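Local atomic coordinates of capsule biosynthesis protein CapD proenzyme (Bacillus anthracis, PDB entry 3G9K), a protein that cleaves the poly-gamma-D-glutamate capsule and, acting as a transpeptidase, links it by an amide bond to meso-diaminopimelic acid in the peptidoglycan. Residues K78-Y84 with Y110-Y115; V101-G107 with D212-V218; L157-Y161 with T172-T176. One frame throughout, in Å; residues are numbered along the deposited sequence.

Interaction 1. Residues K78-Y84 with Y110-Y115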
ATOM      1  N   LYS A  78       6.758 -19.098   9.422  1.00 38.45           N
ATOM      2  CA  LYS A  78       7.311 -18.720   8.117  1.00 36.82           C
ATOM      3  C   LYS A  78       7.220 -17.200   7.903  1.00 34.91           C
ATOM      4  O   LYS A  78       6.320 -16.563   8.447  1.00 33.43           O
ATOM      5  CB  LYS A  78       6.543 -19.469   7.011  1.00 37.37           C
ATOM      6  CG  LYS A  78       7.331 -19.618   5.707  1.00 38.97           C
ATOM      7  CD  LYS A  78       6.521 -20.264   4.574  1.00 38.58           C
ATOM      8  CE  LYS A  78       7.447 -21.075   3.636  1.00 40.82           C
ATOM      9  NZ  LYS A  78       6.792 -21.483   2.320  1.00 42.54           N
ATOM     10  N   GLU A  79       8.169 -16.649   7.137  1.00 33.05           N
ATOM     11  CA  GLU A  79       8.124 -15.266   6.643  1.00 32.26           C
ATOM     12  C   GLU A  79       8.311 -15.255   5.126  1.00 30.76           C
ATOM     13  O   GLU A  79       9.292 -15.786   4.614  1.00 30.35           O
ATOM     14  CB  GLU A  79       9.242 -14.408   7.257  1.00 32.79           C
ATOM     15  CG  GLU A  79       9.326 -14.447   8.765  1.00 34.78           C
ATOM     16  CD  GLU A  79      10.147 -15.625   9.299  1.00 38.41           C
ATOM     17  OE1 GLU A  79      11.161 -15.994   8.659  1.00 39.66           O
ATOM     18  OE2 GLU A  79       9.759 -16.160  10.364  1.00 39.98           O
ATOM     19  N   THR A  80       7.405 -14.606   4.410  1.00 28.80           N
ATOM     20  CA  THR A  80       7.423 -14.602   2.944  1.00 28.07           C
ATOM     21  C   THR A  80       7.055 -13.225   2.424  1.00 25.08           C
ATOM     22  O   THR A  80       6.200 -12.546   3.003  1.00 23.12           O
ATOM     23  CB  THR A  80       6.372 -15.566   2.343  1.00 28.74           C
ATOM     24  OG1 THR A  80       6.389 -16.838   3.014  1.00 32.76           O
ATOM     25  CG2 THR A  80       6.644 -15.776   0.855  1.00 29.70           C
ATOM     26  N   PHE A  81       7.683 -12.834   1.334  1.00 22.15           N
ATOM     27  CA  PHE A  81       7.287 -11.642   0.604  1.00 22.18           C
ATOM     28  C   PHE A  81       6.966 -12.024  -0.849  1.00 21.77           C
ATOM     29  O   PHE A  81       7.798 -12.594  -1.531  1.00 22.61           O
ATOM     30  CB  PHE A  81       8.372 -10.555   0.606  1.00 21.33           C
ATOM     31  CG  PHE A  81       7.903  -9.289  -0.037  1.00 20.95           C
ATOM     32  CD1 PHE A  81       7.139  -8.390   0.681  1.00 23.13           C
ATOM     33  CD2 PHE A  81       8.136  -9.041  -1.366  1.00 20.91           C
ATOM     34  CE1 PHE A  81       6.642  -7.237   0.081  1.00 20.92           C
ATOM     35  CE2 PHE A  81       7.638  -7.884  -1.963  1.00 22.11           C
ATOM     36  CZ  PHE A  81       6.904  -6.986  -1.217  1.00 20.58           C
ATOM     37  N   ILE A  82       5.743 -11.768  -1.309  1.00 21.84           N
ATOM     38  CA  ILE A  82       5.436 -12.012  -2.713  1.00 21.31           C
ATOM     39  C   ILE A  82       5.400 -10.680  -3.512  1.00 21.57           C
ATOM     40  O   ILE A  82       4.628  -9.771  -3.206  1.00 20.88           O
ATOM     41  CB  ILE A  82       4.131 -12.770  -2.899  1.00 21.03           C
ATOM     42  CG1 ILE A  82       4.035 -13.932  -1.913  1.00 23.42           C
ATOM     43  CG2 ILE A  82       4.008 -13.210  -4.362  1.00 18.29           C
ATOM     44  CD1 ILE A  82       5.259 -14.799  -1.918  1.00 28.38           C
ATOM     45  N   ASP A  83       6.271 -10.595  -4.507  1.00 21.78           N
ATOM     46  CA  ASP A  83       6.413  -9.451  -5.379  1.00 21.38           C
ATOM     47  C   ASP A  83       5.603  -9.676  -6.667  1.00 21.96           C
ATOM     48  O   ASP A  83       6.009 -10.455  -7.539  1.00 21.75           O
ATOM     49  CB  ASP A  83       7.905  -9.253  -5.708  1.00 22.01           C
ATOM     50  CG  ASP A  83       8.160  -8.023  -6.602  1.00 23.41           C
ATOM     51  OD1 ASP A  83       7.214  -7.516  -7.248  1.00 25.02           O
ATOM     52  OD2 ASP A  83       9.296  -7.510  -6.624  1.00 26.75           O
ATOM     53  N   TYR A  84       4.471  -8.979  -6.798  1.00 20.13           N
ATOM     54  CA  TYR A  84       3.672  -9.016  -8.029  1.00 19.77           C
ATOM     55  C   TYR A  84       3.546  -7.604  -8.657  1.00 19.69           C
ATOM     56  O   TYR A  84       2.526  -7.207  -9.213  1.00 18.54           O
ATOM     57  CB  TYR A  84       2.311  -9.699  -7.784  1.00 19.22           C
ATOM     58  CG  TYR A  84       1.584  -9.203  -6.523  1.00 17.70           C
ATOM     59  CD1 TYR A  84       0.603  -8.239  -6.594  1.00 17.04           C
ATOM     60  CD2 TYR A  84       1.901  -9.707  -5.280  1.00 18.65           C
ATOM     61  CE1 TYR A  84      -0.025  -7.790  -5.460  1.00 14.37           C
ATOM     62  CE2 TYR A  84       1.293  -9.257  -4.152  1.00 18.22           C
ATOM     63  CZ  TYR A  84       0.302  -8.310  -4.242  1.00 17.82           C
ATOM     64  OH  TYR A  84      -0.295  -7.861  -3.082  1.00 15.98           O
ATOM     65  N   TYR A 110      -0.821 -17.056  -7.467  1.00 21.17           N
ATOM     66  CA  TYR A 110       0.382 -17.617  -6.846  1.00 20.52           C
ATOM     67  C   TYR A 110       0.279 -17.716  -5.319  1.00 20.38           C
ATOM     68  O   TYR A 110       0.635 -18.722  -4.704  1.00 19.88           O
ATOM     69  CB  TYR A 110       1.619 -16.792  -7.194  1.00 23.84           C
ATOM     70  CG  TYR A 110       2.897 -17.409  -6.659  1.00 24.19           C
ATOM     71  CD1 TYR A 110       3.240 -17.293  -5.309  1.00 28.54           C
ATOM     72  CD2 TYR A 110       3.742 -18.159  -7.496  1.00 26.97           C
ATOM     73  CE1 TYR A 110       4.370 -17.897  -4.812  1.00 28.62           C
ATOM     74  CE2 TYR A 110       4.893 -18.763  -6.998  1.00 28.24           C
ATOM     75  CZ  TYR A 110       5.187 -18.627  -5.670  1.00 28.29           C
ATOM     76  OH  TYR A 110       6.316 -19.229  -5.166  1.00 30.49           O
ATOM     77  N   ILE A 111      -0.196 -16.636  -4.716  1.00 19.27           N
ATOM     78  CA  ILE A 111      -0.456 -16.573  -3.284  1.00 19.58           C
ATOM     79  C   ILE A 111      -1.468 -17.615  -2.891  1.00 19.95           C
ATOM     80  O   ILE A 111      -1.275 -18.350  -1.949  1.00 19.53           O
ATOM     81  CB  ILE A 111      -0.957 -15.154  -2.882  1.00 20.11           C
ATOM     82  CG1 ILE A 111       0.238 -14.186  -3.009  1.00 19.26           C
ATOM     83  CG2 ILE A 111      -1.596 -15.157  -1.438  1.00 17.97           C
ATOM     84  CD1 ILE A 111      -0.087 -12.628  -3.002  1.00 16.84           C
ATOM     85  N   HIS A 112      -2.592 -17.673  -3.608  1.00 21.47           N
ATOM     86  CA  HIS A 112      -3.555 -18.698  -3.312  1.00 22.62           C
ATOM     87  C   HIS A 112      -2.981 -20.128  -3.362  1.00 23.39           C
ATOM     88  O   HIS A 112      -3.203 -20.921  -2.439  1.00 23.31           O
ATOM     89  CB  HIS A 112      -4.729 -18.635  -4.288  1.00 23.07           C
ATOM     90  CG  HIS A 112      -5.623 -19.824  -4.178  1.00 24.60           C
ATOM     91  ND1 HIS A 112      -5.383 -20.996  -4.867  1.00 24.50           N
ATOM     92  CD2 HIS A 112      -6.692 -20.057  -3.383  1.00 24.88           C
ATOM     93  CE1 HIS A 112      -6.291 -21.892  -4.516  1.00 24.57           C
ATOM     94  NE2 HIS A 112      -7.081 -21.358  -3.603  1.00 23.64           N
ATOM     95  N   ASP A 113      -2.290 -20.454  -4.448  1.00 22.86           N
ATOM     96  CA  ASP A 113      -1.851 -21.829  -4.689  1.00 24.14           C
ATOM     97  C   ASP A 113      -0.763 -22.264  -3.720  1.00 25.34           C
ATOM     98  O   ASP A 113      -0.579 -23.464  -3.467  1.00 26.20           O
ATOM     99  CB  ASP A 113      -1.322 -21.971  -6.099  1.00 23.75           C
ATOM    100  CG  ASP A 113      -2.418 -21.887  -7.137  1.00 25.01           C
ATOM    101  OD1 ASP A 113      -3.625 -21.777  -6.796  1.00 28.00           O
ATOM    102  OD2 ASP A 113      -2.065 -21.911  -8.317  1.00 30.66           O
ATOM    103  N   ASN A 114      -0.031 -21.306  -3.173  1.00 25.78           N
ATOM    104  CA  ASN A 114       1.100 -21.652  -2.338  1.00 26.02           C
ATOM    105  C   ASN A 114       0.892 -21.360  -0.857  1.00 26.58           C
ATOM    106  O   ASN A 114       1.565 -21.982  -0.006  1.00 26.15           O
ATOM    107  CB  ASN A 114       2.365 -20.982  -2.859  1.00 27.20           C
ATOM    108  CG  ASN A 114       2.774 -21.507  -4.224  1.00 27.93           C
ATOM    109  OD1 ASN A 114       3.287 -22.631  -4.345  1.00 27.66           O
ATOM    110  ND2 ASN A 114       2.516 -20.722  -5.268  1.00 28.27           N
ATOM    111  N   TYR A 115      -0.035 -20.457  -0.517  1.00 30.26           N
ATOM    112  CA  TYR A 115      -0.289 -20.043   0.876  1.00 30.30           C
ATOM    113  C   TYR A 115      -1.772 -19.994   1.268  1.00 29.92           C
ATOM    114  O   TYR A 115      -2.113 -19.764   2.432  1.00 29.91           O
ATOM    115  CB  TYR A 115       0.391 -18.692   1.161  1.00 30.32           C
ATOM    116  CG  TYR A 115       1.845 -18.649   0.726  1.00 31.84           C
ATOM    117  CD1 TYR A 115       2.866 -19.155   1.544  1.00 33.79           C
ATOM    118  CD2 TYR A 115       2.196 -18.121  -0.512  1.00 32.65           C
ATOM    119  CE1 TYR A 115       4.210 -19.119   1.125  1.00 34.56           C
ATOM    120  CE2 TYR A 115       3.513 -18.083  -0.937  1.00 34.72           C
ATOM    121  CZ  TYR A 115       4.514 -18.583  -0.118  1.00 34.95           C
ATOM    122  OH  TYR A 115       5.806 -18.522  -0.576  1.00 37.82           O
TER
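Apolar side chains make most of this strand-on-helix contact, part of the sheet-against-helix layering of the αββα Ntn-hydrolase fold. Strand 79-83 runs roughly antiparallel to segment 110-115 of helix 104-115 (153°), their axes 10.7 Å apart at closest approach. I82, β-branched as suits a strand, points toward the helix: its CG1 lies 4.0 Å from I111 CG1 and its CD1 3.8 Å from Y115 CE2. Next along, Y84 CE2 meets I111 CD1 at 3.8 Å. I111 also reaches V45 and I49 of helix 44-58.

The polar ends add only van der Waals contacts: the T80 methyl CG2 sits 3.2 Å from Y115 OH, and K78 NZ lies at the edge of the Y115 ring, 3.7 Å from CE1. Y84 OH instead hydrogen-bonds N18 of the partner chain. The strand's backbone bonds go to its sheet neighbours, including I73, M71 and R221. With no hydrogen bond between the two segments, this contact rests on side-chain packing.

Interaction 2. Residues V101-G107 with D212-V218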
ATOM      1  N   VAL A 101       3.488  -4.694 -17.473  1.00 18.61           N
ATOM      2  CA  VAL A 101       2.618  -5.879 -17.569  1.00 17.04           C
ATOM      3  C   VAL A 101       1.991  -6.078 -16.179  1.00 15.93           C
ATOM      4  O   VAL A 101       2.718  -6.230 -15.205  1.00 15.13           O
ATOM      5  CB  VAL A 101       3.392  -7.136 -17.997  1.00 16.83           C
ATOM      6  CG1 VAL A 101       2.444  -8.335 -18.005  1.00 18.30           C
ATOM      7  CG2 VAL A 101       4.026  -6.922 -19.371  1.00 19.53           C
ATOM      8  N   PRO A 102       0.667  -6.030 -16.053  1.00 14.72           N
ATOM      9  CA  PRO A 102       0.052  -6.151 -14.690  1.00 16.08           C
ATOM     10  C   PRO A 102       0.323  -7.452 -13.977  1.00 16.64           C
ATOM     11  O   PRO A 102       0.247  -8.530 -14.618  1.00 15.99           O
ATOM     12  CB  PRO A 102      -1.443  -5.968 -14.985  1.00 14.98           C
ATOM     13  CG  PRO A 102      -1.485  -5.340 -16.254  1.00 15.98           C
ATOM     14  CD  PRO A 102      -0.362  -5.798 -17.057  1.00 14.42           C
ATOM     15  N   GLY A 103       0.663  -7.348 -12.679  1.00 16.48           N
ATOM     16  CA  GLY A 103       1.008  -8.465 -11.860  1.00 17.30           C
ATOM     17  C   GLY A 103      -0.026  -8.957 -10.872  1.00 16.42           C
ATOM     18  O   GLY A 103       0.103 -10.098 -10.388  1.00 16.96           O
ATOM     19  N   PHE A 104      -1.038  -8.122 -10.586  1.00 17.78           N
ATOM     20  CA  PHE A 104      -2.053  -8.396  -9.576  1.00 16.75           C
ATOM     21  C   PHE A 104      -2.679  -9.824  -9.676  1.00 16.59           C
ATOM     22  O   PHE A 104      -2.662 -10.605  -8.689  1.00 15.74           O
ATOM     23  CB  PHE A 104      -3.172  -7.337  -9.709  1.00 17.76           C
ATOM     24  CG  PHE A 104      -4.216  -7.417  -8.635  1.00 17.49           C
ATOM     25  CD1 PHE A 104      -5.305  -8.289  -8.765  1.00 19.35           C
ATOM     26  CD2 PHE A 104      -4.150  -6.611  -7.513  1.00 19.87           C
ATOM     27  CE1 PHE A 104      -6.288  -8.385  -7.786  1.00 17.53           C
ATOM     28  CE2 PHE A 104      -5.132  -6.699  -6.515  1.00 19.82           C
ATOM     29  CZ  PHE A 104      -6.217  -7.588  -6.682  1.00 19.36           C
ATOM     30  N   VAL A 105      -3.273 -10.132 -10.836  1.00 16.39           N
ATOM     31  CA  VAL A 105      -3.978 -11.411 -11.049  1.00 15.71           C
ATOM     32  C   VAL A 105      -3.053 -12.641 -10.834  1.00 16.06           C
ATOM     33  O   VAL A 105      -3.426 -13.591 -10.111  1.00 16.63           O
ATOM     34  CB  VAL A 105      -4.707 -11.411 -12.392  1.00 15.94           C
ATOM     35  CG1 VAL A 105      -5.274 -12.814 -12.733  1.00 14.19           C
ATOM     36  CG2 VAL A 105      -5.821 -10.356 -12.359  1.00 12.68           C
ATOM     37  N   ALA A 106      -1.857 -12.596 -11.425  1.00 16.86           N
ATOM     38  CA  ALA A 106      -0.790 -13.604 -11.216  1.00 16.25           C
ATOM     39  C   ALA A 106      -0.322 -13.708  -9.751  1.00 16.25           C
ATOM     40  O   ALA A 106      -0.114 -14.830  -9.232  1.00 15.84           O
ATOM     41  CB  ALA A 106       0.397 -13.337 -12.113  1.00 16.13           C
ATOM     42  N   GLY A 107      -0.193 -12.568  -9.072  1.00 16.54           N
ATOM     43  CA  GLY A 107       0.139 -12.531  -7.654  1.00 16.63           C
ATOM     44  C   GLY A 107      -0.848 -13.259  -6.785  1.00 16.90           C
ATOM     45  O   GLY A 107      -0.468 -14.107  -5.990  1.00 18.80           O
ATOM     46  N   ASP A 212       4.666 -10.713 -24.033  1.00 17.46           N
ATOM     47  CA  ASP A 212       5.060 -10.082 -22.768  1.00 17.62           C
ATOM     48  C   ASP A 212       3.976 -10.321 -21.718  1.00 17.41           C
ATOM     49  O   ASP A 212       4.244 -10.539 -20.560  1.00 17.29           O
ATOM     50  CB  ASP A 212       5.224  -8.570 -22.914  1.00 17.57           C
ATOM     51  CG  ASP A 212       6.587  -8.157 -23.406  1.00 21.20           C
ATOM     52  OD1 ASP A 212       7.547  -8.948 -23.253  1.00 26.69           O
ATOM     53  OD2 ASP A 212       6.679  -7.027 -23.931  1.00 22.17           O
ATOM     54  N   ILE A 213       2.723 -10.234 -22.122  1.00 23.65           N
ATOM     55  CA  ILE A 213       1.604 -10.435 -21.198  1.00 23.66           C
ATOM     56  C   ILE A 213       1.611 -11.861 -20.638  1.00 23.97           C
ATOM     57  O   ILE A 213       1.504 -12.056 -19.420  1.00 23.77           O
ATOM     58  CB  ILE A 213       0.268 -10.076 -21.868  1.00 23.43           C
ATOM     59  CG1 ILE A 213       0.247  -8.566 -22.179  1.00 23.44           C
ATOM     60  CG2 ILE A 213      -0.923 -10.471 -20.966  1.00 25.02           C
ATOM     61  CD1 ILE A 213      -0.822  -8.130 -23.159  1.00 22.78           C
ATOM     62  N   LYS A 214       1.797 -12.827 -21.486  1.00 18.62           N
ATOM     63  CA  LYS A 214       1.771 -14.238 -21.066  1.00 19.48           C
ATOM     64  C   LYS A 214       2.976 -14.607 -20.250  1.00 19.87           C
ATOM     65  O   LYS A 214       2.913 -15.518 -19.398  1.00 20.16           O
ATOM     66  CB  LYS A 214       1.719 -15.154 -22.321  1.00 20.75           C
ATOM     67  CG  LYS A 214       1.385 -16.621 -22.006  1.00 22.42           C
ATOM     68  CD  LYS A 214       1.242 -17.501 -23.241  1.00 23.51           C
ATOM     69  CE  LYS A 214       1.221 -18.984 -22.786  1.00 27.49           C
ATOM     70  NZ  LYS A 214       1.386 -19.952 -23.920  1.00 30.43           N
ATOM     71  N   GLY A 215       4.085 -13.894 -20.481  1.00 18.88           N
ATOM     72  CA  GLY A 215       5.326 -14.215 -19.856  1.00 19.80           C
ATOM     73  C   GLY A 215       5.504 -13.661 -18.460  1.00 20.21           C
ATOM     74  O   GLY A 215       6.571 -13.823 -17.870  1.00 20.11           O
ATOM     75  N   TYR A 216       4.484 -12.999 -17.944  1.00 19.74           N
ATOM     76  CA  TYR A 216       4.572 -12.406 -16.628  1.00 20.77           C
ATOM     77  C   TYR A 216       4.852 -13.482 -15.581  1.00 21.58           C
ATOM     78  O   TYR A 216       4.210 -14.521 -15.584  1.00 22.34           O
ATOM     79  CB  TYR A 216       3.285 -11.665 -16.243  1.00 19.48           C
ATOM     80  CG  TYR A 216       3.487 -11.020 -14.865  1.00 18.37           C
ATOM     81  CD1 TYR A 216       3.156 -11.689 -13.695  1.00 18.77           C
ATOM     82  CD2 TYR A 216       4.102  -9.759 -14.754  1.00 19.08           C
ATOM     83  CE1 TYR A 216       3.381 -11.117 -12.440  1.00 18.34           C
ATOM     84  CE2 TYR A 216       4.334  -9.180 -13.491  1.00 16.98           C
ATOM     85  CZ  TYR A 216       3.988  -9.865 -12.352  1.00 17.16           C
ATOM     86  OH  TYR A 216       4.238  -9.325 -11.113  1.00 18.90           O
ATOM     87  N   LYS A 217       5.790 -13.207 -14.677  1.00 22.79           N
ATOM     88  CA  LYS A 217       6.094 -14.099 -13.543  1.00 24.18           C
ATOM     89  C   LYS A 217       6.201 -13.337 -12.222  1.00 23.62           C
ATOM     90  O   LYS A 217       6.858 -12.284 -12.147  1.00 23.65           O
ATOM     91  CB  LYS A 217       7.412 -14.830 -13.774  1.00 25.85           C
ATOM     92  CG  LYS A 217       7.376 -15.808 -14.965  1.00 28.78           C
ATOM     93  CD  LYS A 217       6.306 -16.902 -14.795  1.00 32.50           C
ATOM     94  CE  LYS A 217       6.098 -17.713 -16.077  1.00 33.31           C
ATOM     95  NZ  LYS A 217       4.697 -18.242 -16.180  1.00 36.24           N
ATOM     96  N   VAL A 218       5.545 -13.874 -11.201  1.00 23.56           N
ATOM     97  CA  VAL A 218       5.708 -13.404  -9.814  1.00 24.20           C
ATOM     98  C   VAL A 218       7.107 -13.722  -9.294  1.00 25.19           C
ATOM     99  O   VAL A 218       7.723 -14.671  -9.759  1.00 25.30           O
ATOM    100  CB  VAL A 218       4.676 -14.065  -8.885  1.00 24.41           C
ATOM    101  CG1 VAL A 218       4.913 -13.664  -7.486  1.00 26.95           C
ATOM    102  CG2 VAL A 218       3.284 -13.666  -9.302  1.00 22.93           C
TER
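This is a buried, largely apolar contact between two linking segments of the Ntn-hydrolase fold of the gamma-glutamyltransferase family. Residues 101-103 lead into helix 104-115, whereas 215-218 carry the chain from helix 210-214 into strand 219-228. No hydrogen bond joins the two segments.

At one end V101 does the packing. Its side chain points toward helix 210-214, with CG1 3.9 Å from I213 CA and also 3.9 Å from Y216 CB, and CG2 4.1 Å from D212 CB; a compact branched residue can touch all three without a long side chain. At the other end, V218 sets CG2 3.6 Å from A106 O and 3.7 Å from G107 N, fitting against the first turn of helix 104-115. K217 points away and is exposed, as a charged residue can afford to be, while its carbonyl is hydrogen-bonded to R55 of the partner chain.

Between these ends lies Y216, a flat ring placed where the helix starts. A106, with only a methyl group to accommodate, brings CB to 3.6 Å from Y216 CD1. The tyrosine hydroxyl satisfies its polarity on the carbonyl of R85. P102 O, over one face of the ring and 4.0 Å from Y216 CD2, is hydrogen-bonded to Y194. G103 lies over that face too: a CB there would fall 2.3 Å from Y216 OH, a clash, and its absence lets G103 CA come within 3.3 Å of Y216 CZ.

Interaction 3. Residues L157-Y161 with T172-T176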
ATOM      1  N   LEU A 157     -15.463   6.117 -20.682  1.00 25.02           N
ATOM      2  CA  LEU A 157     -15.590   6.223 -19.224  1.00 25.60           C
ATOM      3  C   LEU A 157     -16.978   6.706 -18.765  1.00 24.88           C
ATOM      4  O   LEU A 157     -17.144   7.260 -17.669  1.00 24.92           O
ATOM      5  CB  LEU A 157     -14.458   7.140 -18.712  1.00 25.39           C
ATOM      6  CG  LEU A 157     -13.195   6.462 -18.204  1.00 26.78           C
ATOM      7  CD1 LEU A 157     -12.817   5.162 -18.905  1.00 26.98           C
ATOM      8  CD2 LEU A 157     -12.024   7.435 -18.095  1.00 26.32           C
ATOM      9  N   SER A 158     -17.997   6.445 -19.565  1.00 24.41           N
ATOM     10  CA  SER A 158     -19.298   7.023 -19.268  1.00 25.14           C
ATOM     11  C   SER A 158     -19.856   6.564 -17.923  1.00 24.88           C
ATOM     12  O   SER A 158     -20.487   7.354 -17.250  1.00 25.99           O
ATOM     13  CB  SER A 158     -20.298   6.711 -20.381  1.00 25.75           C
ATOM     14  OG  SER A 158     -20.312   5.321 -20.597  1.00 29.26           O
ATOM     15  N   ILE A 159     -19.615   5.319 -17.498  1.00 24.63           N
ATOM     16  CA  ILE A 159     -20.140   4.882 -16.166  1.00 23.48           C
ATOM     17  C   ILE A 159     -19.613   5.646 -14.947  1.00 23.76           C
ATOM     18  O   ILE A 159     -20.295   5.699 -13.903  1.00 22.96           O
ATOM     19  CB  ILE A 159     -19.968   3.378 -15.880  1.00 23.13           C
ATOM     20  CG1 ILE A 159     -18.494   3.000 -15.634  1.00 20.85           C
ATOM     21  CG2 ILE A 159     -20.505   2.545 -16.978  1.00 23.96           C
ATOM     22  CD1 ILE A 159     -18.334   1.512 -15.380  1.00 20.57           C
ATOM     23  N   PHE A 160     -18.403   6.197 -15.064  1.00 22.97           N
ATOM     24  CA  PHE A 160     -17.777   6.983 -14.006  1.00 24.12           C
ATOM     25  C   PHE A 160     -18.108   8.462 -14.077  1.00 24.74           C
ATOM     26  O   PHE A 160     -17.897   9.184 -13.101  1.00 25.62           O
ATOM     27  CB  PHE A 160     -16.260   6.847 -14.089  1.00 23.43           C
ATOM     28  CG  PHE A 160     -15.791   5.430 -14.038  1.00 22.61           C
ATOM     29  CD1 PHE A 160     -15.854   4.709 -12.846  1.00 23.15           C
ATOM     30  CD2 PHE A 160     -15.294   4.809 -15.172  1.00 22.60           C
ATOM     31  CE1 PHE A 160     -15.414   3.397 -12.796  1.00 20.43           C
ATOM     32  CE2 PHE A 160     -14.854   3.499 -15.131  1.00 21.50           C
ATOM     33  CZ  PHE A 160     -14.878   2.800 -13.922  1.00 21.25           C
ATOM     34  N   TYR A 161     -18.568   8.909 -15.252  1.00 25.87           N
ATOM     35  CA  TYR A 161     -18.925  10.312 -15.493  1.00 26.53           C
ATOM     36  C   TYR A 161     -20.295  10.407 -16.133  1.00 28.17           C
ATOM     37  O   TYR A 161     -20.404  10.866 -17.243  1.00 30.12           O
ATOM     38  CB  TYR A 161     -17.907  10.999 -16.384  1.00 25.30           C
ATOM     39  CG  TYR A 161     -16.518  11.092 -15.807  1.00 23.43           C
ATOM     40  CD1 TYR A 161     -15.584  10.081 -16.049  1.00 24.91           C
ATOM     41  CD2 TYR A 161     -16.138  12.160 -14.999  1.00 23.73           C
ATOM     42  CE1 TYR A 161     -14.308  10.153 -15.542  1.00 23.37           C
ATOM     43  CE2 TYR A 161     -14.831  12.246 -14.466  1.00 22.77           C
ATOM     44  CZ  TYR A 161     -13.928  11.227 -14.735  1.00 22.20           C
ATOM     45  OH  TYR A 161     -12.628  11.267 -14.238  1.00 20.24           O
ATOM     46  N   THR A 172     -25.135   4.469  -6.946  1.00 28.98           N
ATOM     47  CA  THR A 172     -24.671   3.098  -7.151  1.00 28.42           C
ATOM     48  C   THR A 172     -23.871   3.000  -8.452  1.00 27.63           C
ATOM     49  O   THR A 172     -24.372   3.338  -9.530  1.00 27.70           O
ATOM     50  CB  THR A 172     -25.830   2.106  -7.190  1.00 28.30           C
ATOM     51  OG1 THR A 172     -26.494   2.115  -5.926  1.00 29.37           O
ATOM     52  CG2 THR A 172     -25.342   0.685  -7.496  1.00 28.25           C
ATOM     53  N   LEU A 173     -22.610   2.601  -8.334  1.00 25.35           N
ATOM     54  CA  LEU A 173     -21.789   2.339  -9.517  1.00 24.46           C
ATOM     55  C   LEU A 173     -21.756   0.857  -9.811  1.00 23.03           C
ATOM     56  O   LEU A 173     -21.290   0.075  -8.969  1.00 23.06           O
ATOM     57  CB  LEU A 173     -20.371   2.838  -9.263  1.00 23.50           C
ATOM     58  CG  LEU A 173     -19.322   2.518 -10.327  1.00 23.79           C
ATOM     59  CD1 LEU A 173     -19.713   3.098 -11.702  1.00 20.32           C
ATOM     60  CD2 LEU A 173     -17.984   3.021  -9.823  1.00 23.36           C
ATOM     61  N   ILE A 174     -22.230   0.505 -11.012  1.00 21.92           N
ATOM     62  CA  ILE A 174     -22.286  -0.847 -11.549  1.00 21.60           C
ATOM     63  C   ILE A 174     -21.204  -0.956 -12.644  1.00 20.40           C
ATOM     64  O   ILE A 174     -21.050  -0.039 -13.456  1.00 20.53           O
ATOM     65  CB  ILE A 174     -23.654  -1.206 -12.193  1.00 21.44           C
ATOM     66  CG1 ILE A 174     -24.764  -1.282 -11.104  1.00 22.25           C
ATOM     67  CG2 ILE A 174     -23.529  -2.523 -12.924  1.00 20.78           C
ATOM     68  CD1 ILE A 174     -26.302  -1.292 -11.637  1.00 22.11           C
ATOM     69  N   GLN A 175     -20.418  -2.035 -12.583  1.00 20.86           N
ATOM     70  CA  GLN A 175     -19.253  -2.264 -13.480  1.00 20.52           C
ATOM     71  C   GLN A 175     -19.346  -3.618 -14.211  1.00 20.19           C
ATOM     72  O   GLN A 175     -18.617  -4.584 -13.906  1.00 18.45           O
ATOM     73  CB  GLN A 175     -17.915  -2.148 -12.691  1.00 20.23           C
ATOM     74  CG  GLN A 175     -17.601  -0.744 -12.174  1.00 19.72           C
ATOM     75  CD  GLN A 175     -16.339  -0.664 -11.362  1.00 20.30           C
ATOM     76  OE1 GLN A 175     -15.269  -0.330 -11.872  1.00 19.61           O
ATOM     77  NE2 GLN A 175     -16.463  -0.957 -10.081  1.00 15.44           N
ATOM     78  N   THR A 176     -20.243  -3.657 -15.196  1.00 20.27           N
ATOM     79  CA  THR A 176     -20.541  -4.835 -15.976  1.00 21.32           C
ATOM     80  C   THR A 176     -19.377  -5.443 -16.750  1.00 21.28           C
ATOM     81  O   THR A 176     -19.179  -6.649 -16.685  1.00 21.39           O
ATOM     82  CB  THR A 176     -21.682  -4.547 -16.925  1.00 22.26           C
ATOM     83  OG1 THR A 176     -22.815  -4.186 -16.123  1.00 23.40           O
ATOM     84  CG2 THR A 176     -22.001  -5.768 -17.779  1.00 23.72           C
TER
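I159, L173 and F160 supply the bulk of this contact, in which a short helical-type turn at 158-160 packs on strand 172-173 and the residues just after it. That strand is one half of a small two-stranded antiparallel sheet with strand 135-136. The turn is drawn together by its own backbone, F160 N bonding L157 O at 3.1 Å, and so presents two consecutive hydrophobic side chains.

I159 points toward the strand. Its CD1 reaches 3.7 Å from I174 O and 4.0 Å from Q175 CG, and its CG1 is 4.1 Å from L173 CD1. L173, a branched apolar residue, suits its buried site: its CD1 comes to 3.5 Å from I159 O, and its CD2 to 3.9 Å from F160 CE1. The broad ring of F160 fills the space beside them and also meets F34 of the partner chain; I159 packs on Y29 of that chain, so the turn lies close to the interface between the two polypeptides.

Q175, at the N-cap position of helix 176-188, donates a hydrogen bond from NE2 to the carbonyl of V57. Its carbonyl oxygen OE1 lies near the plane of the F160 ring at the edge, 3.8 Å from CZ.

Overall arrangement
Interactions 1 and 2 adjoin, their centres 14 Å apart, and both use helix 104-115. Their segments alternate along the chain, and they touch directly, as where I82 CG2 lies 3.3 Å from V218 CG1, so helix 104-115 meets strand 79-83 with its later turns and the segment leading into strand 219-228 with its first. Interaction 3 falls between the two segments of interaction 2 in sequence, yet lies away from both, its centre 26 Å from that of interaction 2 and 33 Å from that of interaction 1. All three approach the partner chain, consistent with an enzyme assembled from two polypeptides of one precursor.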